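Local coordinates for YaeQ family protein (Pseudomonas syringae pv. tomato, PDB 2OT9) that is of unknown function but binds meso-tartaric acid and belongs to a family of the PDDEXK clan, which includes many nucleases, at residues 78-83 / 101-106; 91-96 / 122-127; 138-143 / 161-166. All blocks are in the same frame, centred on the assembly; numbering follows the deposited sequence.

Interaction 1. Residues 78-83 / 101-106; sequences VLHWIE and RTSLLA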
# COMPACT_ATOMS: atom_id res chain seq x y z
N VAL A 78 -12.00 8.94 8.83
CA VAL A 78 -11.30 8.00 7.96
C VAL A 78 -12.28 7.21 7.11
O VAL A 78 -13.17 6.56 7.63
CB VAL A 78 -10.38 7.06 8.76
CG1 VAL A 78 -9.54 6.19 7.82
CG2 VAL A 78 -9.47 7.86 9.73
N LEU A 79 -12.11 7.30 5.79
CA LEU A 79 -12.84 6.47 4.83
C LEU A 79 -12.09 5.16 4.58
O LEU A 79 -12.71 4.10 4.39
CB LEU A 79 -13.02 7.24 3.50
CG LEU A 79 -13.81 8.57 3.59
CD1 LEU A 79 -14.00 9.23 2.25
CD2 LEU A 79 -15.15 8.34 4.23
N HIS A 80 -10.76 5.22 4.57
CA HIS A 80 -9.96 4.07 4.18
C HIS A 80 -8.66 4.11 4.96
O HIS A 80 -7.95 5.11 4.93
CB HIS A 80 -9.71 4.10 2.65
CG HIS A 80 -9.19 2.81 2.06
ND1 HIS A 80 -9.19 1.60 2.73
CD2 HIS A 80 -8.72 2.53 0.81
CE1 HIS A 80 -8.71 0.66 1.95
NE2 HIS A 80 -8.43 1.19 0.78
N TRP A 81 -8.39 3.02 5.67
CA TRP A 81 -7.18 2.88 6.48
C TRP A 81 -6.32 1.79 5.84
O TRP A 81 -6.72 0.63 5.81
CB TRP A 81 -7.58 2.46 7.91
CG TRP A 81 -6.44 2.40 8.91
CD1 TRP A 81 -5.50 1.41 9.03
CD2 TRP A 81 -6.18 3.34 9.97
NE1 TRP A 81 -4.64 1.69 10.08
CE2 TRP A 81 -5.04 2.86 10.68
CE3 TRP A 81 -6.79 4.53 10.40
CZ2 TRP A 81 -4.50 3.55 11.77
CZ3 TRP A 81 -6.25 5.21 11.49
CH2 TRP A 81 -5.11 4.72 12.15
N ILE A 82 -5.13 2.15 5.34
CA ILE A 82 -4.29 1.19 4.65
C ILE A 82 -2.98 0.92 5.38
O ILE A 82 -2.19 1.84 5.61
CB ILE A 82 -3.97 1.65 3.21
CG1 ILE A 82 -5.26 2.09 2.51
CG2 ILE A 82 -3.25 0.54 2.42
CD1 ILE A 82 -5.10 2.61 1.06
N GLU A 83 -2.73 -0.34 5.71
CA GLU A 83 -1.43 -0.72 6.25
C GLU A 83 -0.62 -1.52 5.23
O GLU A 83 -1.17 -2.02 4.24
CB GLU A 83 -1.60 -1.56 7.52
CG GLU A 83 -2.28 -0.82 8.68
CD GLU A 83 -1.43 0.30 9.31
OE1 GLU A 83 -0.36 0.72 8.76
OE2 GLU A 83 -1.84 0.79 10.37
N ARG A 101 -13.37 1.28 5.90
CA ARG A 101 -12.68 0.26 5.11
C ARG A 101 -11.26 0.16 5.60
O ARG A 101 -10.59 1.17 5.78
CB ARG A 101 -12.69 0.62 3.62
CG ARG A 101 -12.00 -0.42 2.75
CD ARG A 101 -12.13 -0.11 1.27
NE ARG A 101 -11.90 -1.35 0.54
CZ ARG A 101 -12.86 -2.20 0.18
NH1 ARG A 101 -12.54 -3.30 -0.46
NH2 ARG A 101 -14.15 -1.94 0.45
N THR A 102 -10.81 -1.07 5.83
CA THR A 102 -9.43 -1.31 6.20
C THR A 102 -8.81 -2.19 5.13
O THR A 102 -9.39 -3.21 4.75
CB THR A 102 -9.36 -2.06 7.54
OG1 THR A 102 -10.05 -1.31 8.53
CG2 THR A 102 -7.91 -2.24 8.02
N SER A 103 -7.61 -1.82 4.67
CA SER A 103 -6.90 -2.67 3.73
C SER A 103 -5.49 -2.92 4.20
O SER A 103 -4.89 -2.07 4.85
CB SER A 103 -6.88 -2.09 2.30
OG SER A 103 -8.21 -1.98 1.81
N LEU A 104 -4.96 -4.07 3.85
CA LEU A 104 -3.56 -4.35 4.13
C LEU A 104 -2.93 -4.94 2.88
O LEU A 104 -3.44 -5.93 2.33
CB LEU A 104 -3.44 -5.32 5.30
CG LEU A 104 -2.07 -6.00 5.49
CD1 LEU A 104 -0.97 -4.96 5.87
CD2 LEU A 104 -2.16 -7.09 6.54
N LEU A 105 -1.81 -4.34 2.45
CA LEU A 105 -0.93 -4.99 1.48
C LEU A 105 0.22 -5.64 2.23
O LEU A 105 1.18 -4.96 2.63
CB LEU A 105 -0.36 -4.01 0.44
CG LEU A 105 -1.22 -3.56 -0.72
CD1 LEU A 105 -0.37 -2.82 -1.74
CD2 LEU A 105 -1.90 -4.80 -1.37
N ALA A 106 0.12 -6.95 2.42
CA ALA A 106 1.09 -7.70 3.18
C ALA A 106 2.27 -8.06 2.28
O ALA A 106 2.11 -8.15 1.06
CB ALA A 106 0.42 -8.96 3.74
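W81 N and, weakly, H80 ND1 both donate to the carbonyl oxygen of R101, which also bonds the hydroxyl of T99 from outside the pair. The W81 N bond to R101 O is 2.9 Å and nearly straight; H80 ND1 comes from the edge of its ring at 3.4 Å. The ladder then runs on as parallel strands do: S103 N gives to W81 O at 2.8 Å, E83 N to S103 O, and L105 N to E83 O. These are the two strands of a beta-alpha-beta crossover, with helix 89-96 between them in sequence. CG of H80 stands anti to the backbone N (chi1 -165°), and the imidazole and the extended R101 chain lie side by side, pointing the same way. R101 CD makes a CH-pi contact 3.8 Å from the ring centroid, while I82 CG1 covers the opposite ring face. On the other side of the sheet E83 CB packs against L104 CD1 at 3.8 Å, and W81 NE1 meets E83 OE2 from above the carboxylate plane at 3.0 Å. R91 salt-bridges that same oxygen, and A68 N donates to OE1. With both oxygens bonded, rotation of the E83 carboxylate is probably restrained, in a side chain about 4 Å from the bound meso-tartaric acid.

Interaction 2. Residues 91-96 / 122-127; sequences RLTWCS and KNLKNV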
# COMPACT_ATOMS: atom_id res chain seq x y z
N ARG A 91 -3.89 -4.95 16.14
CA ARG A 91 -3.78 -3.65 15.46
C ARG A 91 -4.85 -3.52 14.39
O ARG A 91 -5.53 -2.49 14.29
CB ARG A 91 -2.39 -3.45 14.84
CG ARG A 91 -2.27 -2.08 14.13
CD ARG A 91 -0.87 -1.67 13.70
NE ARG A 91 -0.93 -0.39 12.97
CZ ARG A 91 -0.92 0.82 13.53
NH1 ARG A 91 -0.82 0.95 14.86
NH2 ARG A 91 -0.98 1.91 12.76
N LEU A 92 -5.03 -4.58 13.61
CA LEU A 92 -6.11 -4.62 12.61
C LEU A 92 -7.47 -4.46 13.25
O LEU A 92 -8.32 -3.75 12.71
CB LEU A 92 -6.06 -5.92 11.79
CG LEU A 92 -4.86 -5.98 10.84
CD1 LEU A 92 -4.78 -7.34 10.18
CD2 LEU A 92 -4.92 -4.87 9.76
N THR A 93 -7.69 -5.09 14.41
CA THR A 93 -8.98 -4.98 15.10
C THR A 93 -9.26 -3.53 15.49
O THR A 93 -10.33 -3.00 15.18
CB THR A 93 -9.06 -5.88 16.36
OG1 THR A 93 -8.86 -7.24 15.96
CG2 THR A 93 -10.41 -5.73 17.06
N TRP A 94 -8.30 -2.91 16.16
CA TRP A 94 -8.50 -1.56 16.66
C TRP A 94 -8.51 -0.47 15.60
O TRP A 94 -9.31 0.46 15.69
CB TRP A 94 -7.50 -1.24 17.77
CG TRP A 94 -7.86 -1.98 19.05
CD1 TRP A 94 -9.11 -2.18 19.57
CD2 TRP A 94 -6.94 -2.59 19.97
NE1 TRP A 94 -9.03 -2.89 20.76
CE2 TRP A 94 -7.71 -3.16 21.02
CE3 TRP A 94 -5.55 -2.74 19.99
CZ2 TRP A 94 -7.13 -3.85 22.08
CZ3 TRP A 94 -4.98 -3.42 21.05
CH2 TRP A 94 -5.76 -3.97 22.06
N CYS A 95 -7.64 -0.59 14.61
CA CYS A 95 -7.66 0.35 13.49
C CYS A 95 -8.97 0.26 12.71
O CYS A 95 -9.55 1.29 12.38
CB CYS A 95 -6.45 0.17 12.58
SG CYS A 95 -4.87 0.62 13.39
N SER A 96 -9.45 -0.96 12.47
CA SER A 96 -10.67 -1.18 11.67
C SER A 96 -11.90 -0.51 12.26
O SER A 96 -12.84 -0.18 11.52
CB SER A 96 -10.95 -2.67 11.47
OG SER A 96 -11.35 -3.28 12.68
N LYS A 122 -11.91 -12.83 11.72
CA LYS A 122 -13.18 -13.24 11.11
C LYS A 122 -14.32 -12.26 11.33
O LYS A 122 -15.09 -11.98 10.41
CB LYS A 122 -13.62 -14.61 11.65
CG LYS A 122 -12.68 -15.75 11.30
CD LYS A 122 -12.44 -15.81 9.81
CE LYS A 122 -12.29 -17.24 9.33
NZ LYS A 122 -12.30 -17.27 7.82
N ASN A 123 -14.43 -11.75 12.55
CA ASN A 123 -15.54 -10.89 12.92
C ASN A 123 -15.33 -9.41 12.63
O ASN A 123 -16.20 -8.57 12.89
CB ASN A 123 -15.89 -11.09 14.40
CG ASN A 123 -16.31 -12.50 14.70
OD1 ASN A 123 -16.80 -13.21 13.81
ND2 ASN A 123 -16.14 -12.93 15.95
N LEU A 124 -14.16 -9.09 12.08
CA LEU A 124 -13.86 -7.72 11.75
C LEU A 124 -14.64 -7.28 10.51
O LEU A 124 -14.91 -8.09 9.62
CB LEU A 124 -12.36 -7.52 11.56
CG LEU A 124 -11.50 -7.72 12.82
CD1 LEU A 124 -10.11 -7.27 12.52
CD2 LEU A 124 -12.06 -6.91 13.97
N LYS A 125 -14.99 -6.00 10.49
CA LYS A 125 -15.84 -5.44 9.44
C LYS A 125 -14.99 -4.83 8.34
O LYS A 125 -14.11 -4.00 8.62
CB LYS A 125 -16.80 -4.40 10.05
CG LYS A 125 -17.46 -4.85 11.35
CD LYS A 125 -18.81 -4.19 11.58
CE LYS A 125 -19.65 -5.01 12.55
NZ LYS A 125 -19.39 -4.69 13.99
N ASN A 126 -15.22 -5.27 7.10
CA ASN A 126 -14.55 -4.74 5.90
C ASN A 126 -13.03 -4.62 6.03
O ASN A 126 -12.44 -3.55 5.83
CB ASN A 126 -15.16 -3.38 5.48
CG ASN A 126 -14.91 -3.05 4.00
OD1 ASN A 126 -14.47 -3.89 3.22
ND2 ASN A 126 -15.25 -1.83 3.61
N VAL A 127 -12.40 -5.74 6.37
CA VAL A 127 -10.94 -5.81 6.34
C VAL A 127 -10.54 -6.62 5.11
O VAL A 127 -11.08 -7.69 4.85
CB VAL A 127 -10.35 -6.41 7.65
CG1 VAL A 127 -8.83 -6.58 7.54
CG2 VAL A 127 -10.72 -5.54 8.85
O HOH W 1 -12.87 -1.40 8.41
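L124 reaches from a loop onto T93, on the helix of a beta-alpha-beta crossover: helix 89-96 connects strands 78-84 and 101-106, and the loop leads from helix 111-117 into strand 127-131, the next strand of the same sheet. CG of L124 is anti to its own carbonyl carbon (chi1 -66°), and the two methyls beyond it divide the work. L124 CD1 presses on the helix backbone, 3.6 Å from T93 CA, and is also close to L92 CB. L124 CD2 lies 3.7 Å from T93 CG2, and the two side chains cross at about a right angle. The T93 hydroxyl, although L124 passes close to it, has its polar partner in A89 O, one turn earlier in the helix.

At K125 the exchange becomes polar and indirect. K125 O accepts from a water at 2.9 Å, and the same water lies 3.3 Å from S96 O in a weak bond. Because this water has more acceptors around it than protons to give, the bridge to S96 O may be made only part of the time. N126 then takes the backbone through left-handed helical angles, while its ND2 donates to E100 O, just before strand 101-106, and its OD1 accepts from N128 of strand 127-131. V127 opens that strand and returns to apolar contact: its CG2 rests 3.9 Å from S96 CB, and its side chain also touches T102. S96 meets V127 with its CB while its hydroxyl is satisfied inside the helix: OG sits between the backbone N and the carbonyl carbon (chi1 70°) and donates to T93 O at 2.7 Å, from above that carbonyl plane.

Interaction 3. Residues 138-143 / 161-166; sequences EVLAKD and VTDDRG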
# COMPACT_ATOMS: atom_id res chain seq x y z
N GLU A 138 11.03 -7.19 -5.06
CA GLU A 138 12.47 -6.94 -5.01
C GLU A 138 13.00 -6.22 -6.24
O GLU A 138 13.82 -5.30 -6.13
CB GLU A 138 13.26 -8.22 -4.72
CG GLU A 138 13.25 -8.54 -3.22
CD GLU A 138 14.07 -9.77 -2.86
OE1 GLU A 138 14.92 -10.18 -3.68
OE2 GLU A 138 13.86 -10.31 -1.75
N VAL A 139 12.49 -6.62 -7.41
CA VAL A 139 12.79 -5.96 -8.69
C VAL A 139 12.38 -4.48 -8.68
O VAL A 139 13.15 -3.61 -9.09
CB VAL A 139 12.07 -6.67 -9.84
CG1 VAL A 139 12.05 -5.79 -11.10
CG2 VAL A 139 12.69 -8.02 -10.13
N LEU A 140 11.14 -4.21 -8.25
CA LEU A 140 10.63 -2.84 -8.19
C LEU A 140 11.39 -1.94 -7.21
O LEU A 140 11.66 -0.78 -7.52
CB LEU A 140 9.12 -2.80 -7.89
CG LEU A 140 8.22 -3.17 -9.07
CD1 LEU A 140 6.80 -3.45 -8.59
CD2 LEU A 140 8.21 -2.05 -10.14
N ALA A 141 11.76 -2.50 -6.06
CA ALA A 141 12.27 -1.73 -4.93
C ALA A 141 13.79 -1.47 -4.96
O ALA A 141 14.25 -0.43 -4.47
CB ALA A 141 11.88 -2.46 -3.61
N LYS A 142 14.53 -2.42 -5.52
CA LYS A 142 15.99 -2.47 -5.49
C LYS A 142 16.60 -1.15 -5.95
O LYS A 142 16.26 -0.68 -7.03
CB LYS A 142 16.45 -3.58 -6.44
CG LYS A 142 17.92 -3.88 -6.42
CD LYS A 142 18.16 -5.26 -7.04
CE LYS A 142 17.64 -5.36 -8.48
NZ LYS A 142 16.81 -6.57 -8.79
N ASP A 143 17.46 -0.56 -5.12
CA ASP A 143 18.21 0.66 -5.48
C ASP A 143 17.32 1.81 -5.97
O ASP A 143 17.65 2.53 -6.93
CB ASP A 143 19.25 0.32 -6.53
CG ASP A 143 20.31 -0.62 -6.01
OD1 ASP A 143 20.60 -0.59 -4.79
OD2 ASP A 143 20.85 -1.40 -6.83
N VAL A 161 3.49 -2.34 -13.64
CA VAL A 161 4.29 -1.15 -13.36
C VAL A 161 5.44 -1.07 -14.35
O VAL A 161 6.26 -2.00 -14.43
CB VAL A 161 4.85 -1.17 -11.92
CG1 VAL A 161 5.70 0.08 -11.64
CG2 VAL A 161 3.73 -1.34 -10.89
N THR A 162 5.53 0.03 -15.10
CA THR A 162 6.68 0.26 -15.96
C THR A 162 7.61 1.27 -15.29
O THR A 162 7.21 2.40 -14.96
CB THR A 162 6.27 0.78 -17.38
OG1 THR A 162 5.30 -0.12 -17.94
CG2 THR A 162 7.48 0.84 -18.31
N ASP A 163 8.85 0.86 -15.08
CA ASP A 163 9.86 1.78 -14.56
C ASP A 163 11.07 1.81 -15.50
O ASP A 163 10.97 1.37 -16.65
CB ASP A 163 10.24 1.42 -13.12
CG ASP A 163 10.96 0.07 -13.01
OD1 ASP A 163 11.41 -0.50 -14.05
OD2 ASP A 163 11.09 -0.41 -11.87
N ASP A 164 12.21 2.28 -14.99
CA ASP A 164 13.44 2.39 -15.77
C ASP A 164 14.04 1.02 -16.22
O ASP A 164 14.91 0.96 -17.08
CB ASP A 164 14.48 3.18 -14.95
CG ASP A 164 14.87 2.46 -13.65
OD1 ASP A 164 13.99 2.00 -12.92
OD2 ASP A 164 16.07 2.37 -13.35
N ARG A 165 13.57 -0.07 -15.65
CA ARG A 165 14.09 -1.39 -15.99
C ARG A 165 13.09 -2.27 -16.74
O ARG A 165 13.39 -3.42 -17.08
CB ARG A 165 14.60 -2.10 -14.72
CG ARG A 165 15.64 -1.27 -13.98
CD ARG A 165 16.55 -2.08 -13.11
NE ARG A 165 15.84 -2.65 -11.96
CZ ARG A 165 16.41 -3.50 -11.11
NH1 ARG A 165 15.70 -3.97 -10.10
NH2 ARG A 165 17.67 -3.87 -11.29
N GLY A 166 11.90 -1.73 -17.01
CA GLY A 166 10.93 -2.41 -17.86
C GLY A 166 9.56 -2.46 -17.23
O GLY A 166 9.29 -1.72 -16.27
O HOH W 2 10.73 0.86 -9.53
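D163 faces L140 at the tip of a beta hairpin, where strand 158-163 turns back into strand 166-174 and meets the C-terminal end of helix 134-141. The CB of D163 is directed toward the helix. CG follows in the crowded position between the backbone N and the carbonyl carbon (chi1 66°), and the two oxygens part company there. OD1 turns back onto its own chain and accepts from R165 N at 2.7 Å, an Asx turn inside the type I beta turn from D163 to G166, although the position of OD1 is not fully certain. OD2 goes the other way: L140 CD2 lies 3.7 Å from it, and a water bonded to OD2 at 2.7 Å also donates to L140 O at 2.8 Å.

Next to this polar bridge the contact is apolar. L140 CD2 touches V161 CG1 at 3.6 Å, the two side chains crossing obliquely, and L45 of helix 37-49 and W150 of strand 147-155 pack on V161 as well. R165 bends its chain over the helix end, and its NH1 donates to V139 O at 2.8 Å. NH1 of R165 is modelled too close to K142 CE, and K142 NZ, a second donor of like charge, is also near, so the exact place of the guanidinium is doubtful.

The last helical bond within this segment is from K142 N to E138 O, and K142 is where the backbone leaves helical angles. If the guanidinium is placed rightly, its charge would suit this C-terminal helix end, although the nearby K142 ammonium would oppose it. The D163 carboxylate and L140 O, both acceptors, can be joined because a water supplies the protons between them.

In the fold
Interaction 1 joins the two strands of a beta-alpha-beta unit, and interaction 2 packs a loop on that unit's helix. The two touch, through a carboxylate-guanidinium pair and a probable backbone bond from T102 N to N126 O. Interaction 1 is the buried member, strand against strand, and rests on a ladder of direct backbone bonds. Interaction 2 is only partly buried and relies on methyl groups and one water. Interaction 3 belongs to the other side of the chain's centre, about 24 Å from interaction 1 between centres, yet reaches the same sheet. Also partly buried, it combines an apolar patch with a water bridge and a charged group at a helix end.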